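Local atomic coordinates of CdiA-CT toxin, Conserved domain protein (Yersinia pseudotuberculosis serotype O:3, PDB entry 4ZQU), a protein that probably acts as a nuclease toxin in contact-dependent growth inhibition and is held in complex with its immunity protein CdiI. Residues Y26-R29 / A30-A33; A107-Y110 / G111-G115. All blocks are in the same frame, centred on the assembly; numbering follows the deposited sequence.

Overall arrangement
Contact 1 (26-33) turns the chain between strand 26-27, at one border of the four-stranded sheet within the toxin chain, and strand 33-39 beside it. Contact 2 (107-115) ends helix 98-113, which leads to strand 117-122 at the other border. The two centres lie 21 Å apart and the nearest atoms about 10 Å, without touching. Contact 1 is largely buried, partly under the CdiI immunity protein, and is held by a carboxylate and backbone bonds. Contact 2 is mixed: A107 and G111 are buried, whereas E109, K112, N113 and Q114 are exposed. Its chemistry is that of a helix end, with backbone bonds, a long surface salt bridge and a glutamine laid over one face of an aromatic ring.

Contact 1 (Y26-R29 / A30-A33)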
loop_
_atom_site.group_PDB
_atom_site.type_symbol
_atom_site.label_atom_id
_atom_site.label_comp_id
_atom_site.label_asym_id
_atom_site.label_seq_id
_atom_site.Cartn_x
_atom_site.Cartn_y
_atom_site.Cartn_z
ATOM N N TYR A 26 -0.302 -8.468 -5.803
ATOM C CA TYR A 26 0.537 -7.859 -6.827
ATOM C C TYR A 26 0.049 -6.472 -7.211
ATOM O O TYR A 26 -1.146 -6.182 -7.161
ATOM C CB TYR A 26 0.596 -8.743 -8.070
ATOM C CG TYR A 26 1.319 -10.040 -7.838
ATOM C CD1 TYR A 26 2.695 -10.122 -7.987
ATOM C CD2 TYR A 26 0.628 -11.182 -7.459
ATOM C CE1 TYR A 26 3.365 -11.305 -7.766
ATOM C CE2 TYR A 26 1.290 -12.371 -7.237
ATOM C CZ TYR A 26 2.659 -12.425 -7.391
ATOM O OH TYR A 26 3.325 -13.608 -7.174
ATOM N N PHE A 27 0.988 -5.619 -7.601
ATOM C CA PHE A 27 0.669 -4.273 -8.040
ATOM C C PHE A 27 1.572 -3.883 -9.197
ATOM O O PHE A 27 2.786 -3.782 -9.030
ATOM C CB PHE A 27 0.821 -3.281 -6.884
ATOM C CG PHE A 27 0.369 -1.884 -7.214
ATOM C CD1 PHE A 27 -0.777 -1.668 -7.954
ATOM C CD2 PHE A 27 1.092 -0.787 -6.781
ATOM C CE1 PHE A 27 -1.197 -0.385 -8.256
ATOM C CE2 PHE A 27 0.677 0.498 -7.084
ATOM C CZ PHE A 27 -0.468 0.696 -7.820
ATOM N N ASP A 28 0.987 -3.685 -10.374
ATOM C CA ASP A 28 1.750 -3.190 -11.514
ATOM C C ASP A 28 2.153 -1.752 -11.219
ATOM O O ASP A 28 1.328 -0.845 -11.268
ATOM C CB ASP A 28 0.935 -3.286 -12.808
ATOM C CG ASP A 28 1.775 -3.039 -14.052
ATOM O OD1 ASP A 28 2.617 -2.117 -14.041
ATOM O OD2 ASP A 28 1.587 -3.767 -15.049
ATOM N N ARG A 29 3.430 -1.553 -10.911
ATOM C CA ARG A 29 3.907 -0.267 -10.417
ATOM C C ARG A 29 3.825 0.834 -11.465
ATOM O O ARG A 29 3.950 2.013 -11.137
ATOM C CB ARG A 29 5.346 -0.394 -9.915
ATOM C CG ARG A 29 5.571 -1.559 -8.972
ATOM C CD ARG A 29 4.630 -1.526 -7.776
ATOM N NE ARG A 29 4.835 -2.696 -6.929
ATOM C CZ ARG A 29 5.242 -2.647 -5.666
ATOM N NH1 ARG A 29 5.470 -1.480 -5.084
ATOM N NH2 ARG A 29 5.410 -3.767 -4.978
ATOM N N ALA A 30 3.613 0.454 -12.720
ATOM C CA ALA A 30 3.541 1.431 -13.801
ATOM C C ALA A 30 2.107 1.701 -14.264
ATOM O O ALA A 30 1.727 2.854 -14.467
ATOM C CB ALA A 30 4.393 0.977 -14.969
ATOM N N THR A 31 1.309 0.649 -14.429
ATOM C CA THR A 31 -0.041 0.808 -14.972
ATOM C C THR A 31 -1.111 0.984 -13.894
ATOM O O THR A 31 -2.140 1.613 -14.139
ATOM C CB THR A 31 -0.444 -0.388 -15.860
ATOM O OG1 THR A 31 -0.727 -1.529 -15.040
ATOM C CG2 THR A 31 0.664 -0.722 -16.843
ATOM N N GLY A 32 -0.881 0.424 -12.713
ATOM C CA GLY A 32 -1.813 0.587 -11.613
ATOM C C GLY A 32 -2.805 -0.550 -11.477
ATOM O O GLY A 32 -3.754 -0.470 -10.699
ATOM N N ALA A 33 -2.589 -1.610 -12.247
ATOM C CA ALA A 33 -3.422 -2.799 -12.159
ATOM C C ALA A 33 -3.084 -3.589 -10.902
ATOM O O ALA A 33 -1.934 -3.980 -10.708
ATOM C CB ALA A 33 -3.238 -3.661 -13.391
#
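The carboxylate of D28 faces the backbone of A30 and T31, and a single oxygen takes both amides. A30 N gives its hydrogen to the anti lone pair of D28 OD1 at 3.1 Å, an Asx turn, while T31 N reaches the same D28 OD1 from above the carboxylate plane, 65° out of it, also at 3.1 Å. The two donors fix the rotation of the group, which D28 places over the turn by setting CG anti to its backbone N (chi1 -169°). The T31 side chain runs slantwise past this carboxylate: OG1 lies 3.1 Å from D28 CG, and CG2 packs against both carboxylate oxygens. T31 OG1 also takes a weak bond from A33 N.

In the backbone, G32 N binds D28 O at 2.9 Å, closing an alpha-turn, and D28 N binds A33 O at 3.0 Å in a nearly straight bond. G32, at positive phi, and A33 thus stand opposite D28 as in a G1 bulge. The F27 ring, from the end of strand 26-27, brings CE1 within 3.5 Å of G32 O, which sits at the ring edge, in its plane.

D28 OD1 is also in a salt bridge with R69 of the CdiI immunity protein, and R29 NH1 bonds S29 of that chain. Within the toxin, this tight hairpin loop joins antiparallel strands 26-27 and 33-39 at the border of the sheet, with Y26 and F27 packing on V35 and V34 of strand 33-39.

Contact 2 (A107-Y110 / G111-G115); sequences AIEY and GKNQG
G111 N donates to A107 O at 2.8 Å, in a nearly straight bond, the shortest of the helical bonds that carry the chain through this last turn. K112 N follows with I108 O at 3.1 Å, more bent. The later bonds are weak, N113 N to E109 O through its length of 3.3 Å and Q114 N to Y110 O, at 3.0 Å, through its poor angle.

Y110 and Q114, one turn apart, form the main side-chain pair. The Y110 ring leaves the helix with CG anti to the backbone N (chi1 171°), and the first torsion of Q114 (chi1 -67°), which sets CG anti to the carbonyl carbon, brings that CG over one ring face. This CH-pi contact puts Q114 CG 3.7 Å from the ring centroid; the bend at chi2 then turns the amide back along the ring, almost parallel to it, 11° apart in plane. Y110 OH is held by D63 of helix 53-66, whose Y55, K59 and I62 also pack against Y110.

Helix 98-113 is the crossover of a beta-alpha-beta unit between the parallel strands 85-92 and 117-122; I108 rests on V118 and V120 of the latter, while A107 meets I58 of helix 53-66. The chain leaves the helix through a Schellman motif, with G115 at positive phi.

On the solvent side, E109 folds its carboxylate back toward K112, and K112 NZ makes a salt bridge with E109 OE1 at 3.4 Å whose hydrogen bond is weak. N113 ND2 comes to 3.2 Å from E109 O at an angle too poor for a hydrogen bond, and its amide stands nearly perpendicular to the E109 carboxylate. E109, K112 and N113 all touch crystal neighbours, which may influence their conformations.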
loop_
_atom_site.group_PDB
_atom_site.type_symbol
_atom_site.label_atom_id
_atom_site.label_comp_id
_atom_site.label_asym_id
_atom_site.label_seq_id
_atom_site.Cartn_x
_atom_site.Cartn_y
_atom_site.Cartn_z
ATOM N N ALA A 107 -20.141 -15.413 -8.226
ATOM C CA ALA A 107 -19.189 -14.467 -7.664
ATOM C C ALA A 107 -18.450 -13.716 -8.770
ATOM O O ALA A 107 -18.093 -12.549 -8.610
ATOM C CB ALA A 107 -18.207 -15.186 -6.758
ATOM N N ILE A 108 -18.218 -14.393 -9.890
ATOM C CA ILE A 108 -17.601 -13.768 -11.053
ATOM C C ILE A 108 -18.439 -12.591 -11.526
ATOM O O ILE A 108 -17.923 -11.504 -11.791
ATOM C CB ILE A 108 -17.433 -14.767 -12.212
ATOM C CG1 ILE A 108 -16.345 -15.791 -11.885
ATOM C CG2 ILE A 108 -17.103 -14.039 -13.506
ATOM C CD1 ILE A 108 -16.172 -16.854 -12.952
ATOM N N GLU A 109 -19.744 -12.815 -11.620
ATOM C CA GLU A 109 -20.654 -11.791 -12.109
ATOM C C GLU A 109 -20.881 -10.724 -11.049
ATOM O O GLU A 109 -21.037 -9.547 -11.371
ATOM C CB GLU A 109 -21.987 -12.413 -12.539
ATOM C CG GLU A 109 -22.915 -11.450 -13.267
ATOM C CD GLU A 109 -22.507 -11.244 -14.712
ATOM O OE1 GLU A 109 -21.513 -11.866 -15.143
ATOM O OE2 GLU A 109 -23.175 -10.465 -15.420
ATOM N N TYR A 110 -20.904 -11.140 -9.788
ATOM C CA TYR A 110 -20.986 -10.191 -8.686
ATOM C C TYR A 110 -19.802 -9.231 -8.717
ATOM O O TYR A 110 -19.979 -8.014 -8.677
ATOM C CB TYR A 110 -21.036 -10.913 -7.339
ATOM C CG TYR A 110 -20.905 -9.978 -6.159
ATOM C CD1 TYR A 110 -21.987 -9.226 -5.724
ATOM C CD2 TYR A 110 -19.697 -9.839 -5.488
ATOM C CE1 TYR A 110 -21.872 -8.363 -4.649
ATOM C CE2 TYR A 110 -19.570 -8.977 -4.418
ATOM C CZ TYR A 110 -20.661 -8.245 -3.999
ATOM O OH TYR A 110 -20.535 -7.390 -2.930
ATOM N N GLY A 111 -18.598 -9.790 -8.795
ATOM C CA GLY A 111 -17.384 -8.997 -8.842
ATOM C C GLY A 111 -17.354 -8.030 -10.009
ATOM O O GLY A 111 -16.880 -6.903 -9.873
ATOM N N LYS A 112 -17.867 -8.465 -11.157
ATOM C CA LYS A 112 -17.809 -7.663 -12.377
ATOM C C LYS A 112 -18.622 -6.380 -12.236
ATOM O O LYS A 112 -18.194 -5.310 -12.668
ATOM C CB LYS A 112 -18.296 -8.476 -13.581
ATOM C CG LYS A 112 -18.867 -7.642 -14.727
ATOM C CD LYS A 112 -19.267 -8.503 -15.926
ATOM C CE LYS A 112 -18.442 -9.780 -16.010
ATOM N NZ LYS A 112 -18.961 -10.721 -17.040
ATOM N N ASN A 113 -19.791 -6.492 -11.617
ATOM C CA ASN A 113 -20.620 -5.330 -11.341
ATOM C C ASN A 113 -20.115 -4.560 -10.121
ATOM O O ASN A 113 -20.542 -3.435 -9.865
ATOM C CB ASN A 113 -22.076 -5.751 -11.147
ATOM C CG ASN A 113 -22.675 -6.371 -12.397
ATOM O OD1 ASN A 113 -22.556 -5.823 -13.494
ATOM N ND2 ASN A 113 -23.331 -7.517 -12.234
ATOM N N GLN A 114 -19.202 -5.179 -9.376
ATOM C CA GLN A 114 -18.499 -4.504 -8.289
ATOM C C GLN A 114 -17.204 -3.881 -8.799
ATOM O O GLN A 114 -16.422 -3.332 -8.024
ATOM C CB GLN A 114 -18.198 -5.475 -7.146
ATOM C CG GLN A 114 -19.426 -5.975 -6.420
ATOM C CD GLN A 114 -20.298 -4.849 -5.919
ATOM O OE1 GLN A 114 -21.416 -4.653 -6.396
ATOM N NE2 GLN A 114 -19.788 -4.092 -4.956
ATOM N N GLY A 115 -16.983 -3.977 -10.106
ATOM C CA GLY A 115 -15.814 -3.390 -10.736
ATOM C C GLY A 115 -14.556 -4.218 -10.561
ATOM O O GLY A 115 -13.442 -3.698 -10.658
#